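SusD-like protein BACOVA_02651 (Bacteroides ovatus, PDB 5E75) binds polysaccharide at the surface of the bacterial cell and probably captures xyloglucan before it is transported into the periplasm for degradation. Local coordinates at residues N87-I90 against N91-T95; E152-F155 against Q156-N160. All coordinates share one frame; numbering follows the deposited sequence.

Contact 1: N87-I90 against N91-T95; sequences NSVI and NAVET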
ATOM      1  N   ASN A  87       0.455  11.717  18.592  1.00 10.31           N
ATOM      2  CA  ASN A  87       1.017  12.585  19.630  1.00 10.03           C
ATOM      3  C   ASN A  87      -0.030  12.930  20.704  1.00 10.16           C
ATOM      4  O   ASN A  87       0.271  12.935  21.903  1.00 11.95           O
ATOM      5  CB  ASN A  87       1.607  13.852  19.011  1.00 10.24           C
ATOM      6  CG  ASN A  87       2.797  13.569  18.130  1.00 10.55           C
ATOM      7  OD1 ASN A  87       3.379  12.480  18.177  1.00 11.68           O
ATOM      8  ND2 ASN A  87       3.183  14.556  17.338  1.00 11.31           N
ATOM      9  N   SER A  88      -1.259  13.170  20.272  1.00 10.20           N
ATOM     10  CA  SER A  88      -2.335  13.476  21.210  1.00 10.63           C
ATOM     11  C   SER A  88      -2.647  12.287  22.107  1.00 13.01           C
ATOM     12  O   SER A  88      -2.870  12.459  23.318  1.00 13.79           O
ATOM     13  CB  SER A  88      -3.584  13.918  20.474  1.00 13.44           C
ATOM     14  OG  SER A  88      -3.405  15.195  19.893  1.00 23.05           O
ATOM     15  N   VAL A  89      -2.685  11.085  21.540  1.00 12.30           N
ATOM     16  CA  VAL A  89      -2.877   9.877  22.337  1.00 11.14           C
ATOM     17  C   VAL A  89      -1.771   9.706  23.377  1.00 13.10           C
ATOM     18  O   VAL A  89      -2.042   9.416  24.541  1.00 13.95           O
ATOM     19  CB  VAL A  89      -2.945   8.618  21.429  1.00 12.15           C
ATOM     20  CG1 VAL A  89      -2.803   7.329  22.237  1.00 13.87           C
ATOM     21  CG2 VAL A  89      -4.232   8.621  20.657  1.00 14.46           C
ATOM     22  N   ILE A  90      -0.518   9.880  22.979  1.00 11.02           N
ATOM     23  CA  ILE A  90       0.594   9.730  23.908  1.00 12.17           C
ATOM     24  C   ILE A  90       0.434  10.738  25.054  1.00 14.91           C
ATOM     25  O   ILE A  90       0.619  10.392  26.225  1.00 16.47           O
ATOM     26  CB  ILE A  90       1.949   9.876  23.175  1.00 13.59           C
ATOM     27  CG1 ILE A  90       2.165   8.703  22.210  1.00 14.86           C
ATOM     28  CG2 ILE A  90       3.108   9.940  24.164  1.00 15.50           C
ATOM     29  CD1 ILE A  90       3.252   8.970  21.186  1.00 15.34           C
ATOM     30  N   ASN A  91       0.064  11.965  24.713  1.00 11.68           N
ATOM     31  CA  ASN A  91      -0.170  13.006  25.728  1.00 14.46           C
ATOM     32  C   ASN A  91      -1.337  12.630  26.639  1.00 15.10           C
ATOM     33  O   ASN A  91      -1.255  12.817  27.857  1.00 15.73           O
ATOM     34  CB  ASN A  91      -0.424  14.363  25.053  1.00 13.75           C
ATOM     35  CG  ASN A  91      -0.814  15.474  26.044  1.00 19.80           C
ATOM     36  OD1 ASN A  91       0.037  16.017  26.732  1.00 30.38           O
ATOM     37  ND2 ASN A  91      -2.099  15.817  26.087  1.00 25.56           N
ATOM     38  N   ALA A  92      -2.422  12.122  26.069  1.00 14.27           N
ATOM     39  CA  ALA A  92      -3.601  11.755  26.861  1.00 13.96           C
ATOM     40  C   ALA A  92      -3.299  10.632  27.846  1.00 15.43           C
ATOM     41  O   ALA A  92      -3.849  10.609  28.961  1.00 14.06           O
ATOM     42  CB  ALA A  92      -4.757  11.364  25.961  1.00 18.25           C
ATOM     43  N   VAL A  93      -2.458   9.687  27.452  1.00 14.06           N
ATOM     44  CA  VAL A  93      -2.068   8.600  28.348  1.00 14.82           C
ATOM     45  C   VAL A  93      -1.390   9.185  29.586  1.00 19.88           C
ATOM     46  O   VAL A  93      -1.611   8.726  30.715  1.00 18.76           O
ATOM     47  CB  VAL A  93      -1.127   7.602  27.646  1.00 14.05           C
ATOM     48  CG1 VAL A  93      -0.471   6.664  28.669  1.00 16.16           C
ATOM     49  CG2 VAL A  93      -1.905   6.823  26.584  1.00 14.67           C
ATOM     50  N   GLU A  94      -0.604  10.231  29.364  1.00 19.85           N
ATOM     51  CA  GLU A  94       0.199  10.828  30.417  1.00 26.12           C
ATOM     52  C   GLU A  94      -0.545  11.905  31.207  1.00 24.25           C
ATOM     53  O   GLU A  94      -0.130  12.207  32.326  1.00 35.69           O
ATOM     54  CB  GLU A  94       1.504  11.366  29.813  1.00 28.06           C
ATOM     55  CG  GLU A  94       2.354  10.270  29.150  1.00 37.39           C
ATOM     56  CD  GLU A  94       3.401  10.800  28.181  1.00 46.72           C
ATOM     57  OE1 GLU A  94       3.330  11.987  27.794  1.00 46.14           O
ATOM     58  OE2 GLU A  94       4.299  10.016  27.796  1.00 48.40           O
ATOM     59  N   THR A  95      -1.642  12.457  30.682  1.00 18.92           N
ATOM     60  CA  THR A  95      -2.377  13.543  31.362  1.00 20.81           C
ATOM     61  C   THR A  95      -3.860  13.287  31.652  1.00 25.42           C
ATOM     62  O   THR A  95      -4.462  14.004  32.460  1.00 26.18           O
ATOM     63  CB  THR A  95      -2.324  14.865  30.545  1.00 23.20           C
ATOM     64  OG1 THR A  95      -3.123  14.741  29.356  1.00 22.60           O
ATOM     65  CG2 THR A  95      -0.896  15.211  30.168  1.00 25.11           C
TER
HETATM   66  O   HOH W   1      -4.074  14.711  24.329  1.00 26.08           O
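Ser88 O is gripped from two directions: the backbone N of Ala92 reaches it at 2.8 Å, and a bound water donates a second bond to it at 2.7 Å. The same water accepts from Asn91 ND2 at 2.9 Å, tying the Asn91 amide back to the preceding turn. CG of Asn91 stands anti to the backbone N (chi1 174°), beside the carbonyl carbon, and the amide is turned about the next bond (chi2 77°) so that ND2 points to the water. Ser88 OG bonds to Thr84 O, one turn back, and Asn91 N to Asn87 O. Val93 N bonds to Val89 O, and Val93 CG2 stands 4.5 Å from Val89 CG1, a loose apolar touch. Glu94 N makes only a weak bond to Ile90 O, at 3.4 Å, while the Glu94 side chain runs alongside Ile90 with OE2 3.8 Å from Ile90 CG2. At the last turn Asn91 O receives Thr95 OG1 at 3.1 Å, from above the carbonyl plane. Asn87 turns OD1 to Arg117 and ND2 to Asn137 and Ile134 O. All this forms the C-terminal end of helix 70-95, where Val93 packs on Lys106, Ala109 and Ile110 of helix 103-125, and Val89 meets Leu27.

Contact 2: E152-F155 against Q156-N160; sequences EDVF and QFIIN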
ATOM      1  N   GLU A 152      17.963  10.293   6.917  1.00 10.43           N
ATOM      2  CA  GLU A 152      18.492   9.400   7.941  1.00 10.39           C
ATOM      3  C   GLU A 152      17.817   9.608   9.296  1.00 11.69           C
ATOM      4  O   GLU A 152      17.609   8.639  10.019  1.00 11.56           O
ATOM      5  CB  GLU A 152      20.028   9.499   8.080  1.00 14.39           C
ATOM      6  CG  GLU A 152      20.815   8.827   6.944  1.00 26.43           C
ATOM      7  CD  GLU A 152      20.500   7.337   6.814  1.00 41.51           C
ATOM      8  OE1 GLU A 152      20.579   6.634   7.849  1.00 28.79           O
ATOM      9  OE2 GLU A 152      20.164   6.879   5.686  1.00 41.00           O
ATOM     10  N   ASP A 153      17.494  10.858   9.636  1.00 10.89           N
ATOM     11  CA  ASP A 153      16.776  11.151  10.872  1.00 10.26           C
ATOM     12  C   ASP A 153      15.408  10.482  10.858  1.00 10.24           C
ATOM     13  O   ASP A 153      14.960   9.947  11.878  1.00  9.95           O
ATOM     14  CB  ASP A 153      16.529  12.660  11.057  1.00 12.09           C
ATOM     15  CG  ASP A 153      17.793  13.477  11.240  1.00 17.28           C
ATOM     16  OD1 ASP A 153      18.595  13.193  12.147  1.00 15.69           O
ATOM     17  OD2 ASP A 153      17.926  14.480  10.506  1.00 21.29           O
ATOM     18  N   VAL A 154      14.724  10.557   9.714  1.00 10.02           N
ATOM     19  CA  VAL A 154      13.376  10.019   9.574  1.00  9.18           C
ATOM     20  C   VAL A 154      13.438   8.508   9.780  1.00  9.17           C
ATOM     21  O   VAL A 154      12.654   7.952  10.550  1.00  9.51           O
ATOM     22  CB  VAL A 154      12.733  10.408   8.232  1.00  9.24           C
ATOM     23  CG1 VAL A 154      11.327   9.821   8.118  1.00 10.79           C
ATOM     24  CG2 VAL A 154      12.641  11.924   8.104  1.00 11.37           C
ATOM     25  N   PHE A 155      14.425   7.847   9.168  1.00  7.98           N
ATOM     26  CA  PHE A 155      14.605   6.423   9.411  1.00  9.46           C
ATOM     27  C   PHE A 155      14.787   6.106  10.894  1.00  9.82           C
ATOM     28  O   PHE A 155      14.173   5.178  11.411  1.00  9.82           O
ATOM     29  CB  PHE A 155      15.823   5.876   8.659  1.00  9.59           C
ATOM     30  CG  PHE A 155      15.534   5.321   7.283  1.00  9.81           C
ATOM     31  CD1 PHE A 155      14.760   4.174   7.123  1.00 10.13           C
ATOM     32  CD2 PHE A 155      16.099   5.889   6.163  1.00 12.13           C
ATOM     33  CE1 PHE A 155      14.528   3.639   5.864  1.00 11.69           C
ATOM     34  CE2 PHE A 155      15.871   5.358   4.905  1.00 10.58           C
ATOM     35  CZ  PHE A 155      15.087   4.238   4.763  1.00 10.14           C
ATOM     36  N   GLN A 156      15.656   6.843  11.578  1.00 10.40           N
ATOM     37  CA  GLN A 156      15.904   6.552  12.983  1.00 10.39           C
ATOM     38  C   GLN A 156      14.652   6.780  13.834  1.00  9.41           C
ATOM     39  O   GLN A 156      14.379   6.014  14.755  1.00  9.60           O
ATOM     40  CB  GLN A 156      17.079   7.388  13.493  1.00 10.59           C
ATOM     41  CG  GLN A 156      17.483   7.058  14.919  1.00 13.02           C
ATOM     42  CD  GLN A 156      18.093   5.687  15.026  1.00 15.01           C
ATOM     43  OE1 GLN A 156      19.053   5.368  14.320  1.00 18.05           O
ATOM     44  NE2 GLN A 156      17.532   4.845  15.876  1.00 14.39           N
ATOM     45  N   PHE A 157      13.872   7.810  13.509  1.00  8.81           N
ATOM     46  CA  PHE A 157      12.651   8.129  14.245  1.00  7.97           C
ATOM     47  C   PHE A 157      11.651   6.977  14.097  1.00  9.22           C
ATOM     48  O   PHE A 157      11.025   6.538  15.062  1.00 10.37           O
ATOM     49  CB  PHE A 157      12.109   9.456  13.694  1.00 10.46           C
ATOM     50  CG  PHE A 157      10.965  10.036  14.467  1.00  9.43           C
ATOM     51  CD1 PHE A 157       9.665   9.618  14.238  1.00 12.63           C
ATOM     52  CD2 PHE A 157      11.189  11.030  15.400  1.00 11.63           C
ATOM     53  CE1 PHE A 157       8.607  10.163  14.944  1.00 11.57           C
ATOM     54  CE2 PHE A 157      10.145  11.583  16.108  1.00 13.96           C
ATOM     55  CZ  PHE A 157       8.845  11.153  15.884  1.00 12.80           C
ATOM     56  N   ILE A 158      11.500   6.493  12.869  1.00  7.98           N
ATOM     57  CA  ILE A 158      10.641   5.350  12.584  1.00  9.05           C
ATOM     58  C   ILE A 158      11.088   4.106  13.361  1.00  9.37           C
ATOM     59  O   ILE A 158      10.287   3.435  14.005  1.00  8.92           O
ATOM     60  CB  ILE A 158      10.655   5.050  11.069  1.00  8.45           C
ATOM     61  CG1 ILE A 158       9.930   6.140  10.271  1.00  8.34           C
ATOM     62  CG2 ILE A 158      10.028   3.707  10.753  1.00  9.72           C
ATOM     63  CD1 ILE A 158      10.297   6.167   8.794  1.00  9.14           C
ATOM     64  N   ILE A 159      12.388   3.826  13.325  1.00  9.23           N
ATOM     65  CA  ILE A 159      12.942   2.684  14.052  1.00  9.40           C
ATOM     66  C   ILE A 159      12.677   2.785  15.565  1.00 10.92           C
ATOM     67  O   ILE A 159      12.275   1.804  16.216  1.00  9.83           O
ATOM     68  CB  ILE A 159      14.455   2.511  13.745  1.00 10.58           C
ATOM     69  CG1 ILE A 159      14.654   2.014  12.309  1.00 10.46           C
ATOM     70  CG2 ILE A 159      15.116   1.541  14.733  1.00 11.85           C
ATOM     71  CD1 ILE A 159      16.074   2.205  11.789  1.00 11.27           C
ATOM     72  N   ASN A 160      12.866   3.970  16.124  1.00  9.77           N
ATOM     73  CA  ASN A 160      12.645   4.141  17.555  1.00 10.39           C
ATOM     74  C   ASN A 160      11.187   3.868  17.925  1.00  9.59           C
ATOM     75  O   ASN A 160      10.895   3.208  18.930  1.00  9.39           O
ATOM     76  CB  ASN A 160      13.020   5.558  18.002  1.00  9.71           C
ATOM     77  CG  ASN A 160      14.517   5.817  17.984  1.00 11.19           C
ATOM     78  OD1 ASN A 160      15.332   4.904  17.785  1.00 13.38           O
ATOM     79  ND2 ASN A 160      14.884   7.084  18.166  1.00 12.63           N
TER
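Val154 and Ile158, one turn apart, lay their side chains obliquely across each other, Val154 CG1 meeting Ile158 CD1 at 3.9 Å. Ile158 CG1 lies beside its own backbone N (chi1 -70°), which carries the branch back over the preceding turn and sets CD1 3.4 Å from Val154 O. That carbonyl also takes the amide of Ile158 at 3.0 Å, with the donor almost in line with the C=O bond. Ile159 repeats the fold-back against Phe155, its CG1 3.3 Å from Phe155 O. The two phenylalanines serve different neighbours: the Phe155 ring meets Trp197 edge-to-face, while the Phe157 ring meets that of Tyr121, with the planes at about 75°. Helix 151-168 thus packs against helices 103-125 and 180-195 in the helical, TPR-like part of this SusD-family protein, Ile158 touching Tyr121, Phe122 and Val190. On the more open flank, Gln156 bends at chi2 (69°) and runs along the helix, so that NE2 donates to Asn160 OD1 at 2.9 Å. The acceptor lies in the plane of the Gln156 amide, yet the donor sits above the plane of the Asn160 amide. Asp153 looks back down the chain, its OD2 in a salt bridge with Arg150 NE.

In the fold
From the N terminus, the chain reaches contact 1 in the final turns of helix 70-95, then runs through helix 103-125 and helix 137-142 before contact 2 in the first half of helix 151-168. Each contact joins consecutive residues within one helix, so neither closes a loop; they stand in series, without nesting or crossing. Their centres are 21 Å apart, and their nearest atoms, about 6 Å apart, do not touch. Helix 103-125 links them: Arg117 reaches Ile90 and Asn87 of contact 1 as well as Phe157 of contact 2. Contact 2 is further bordered by helix 180-195 and by the C-terminal residues Tyr515, Phe517 and Glu519.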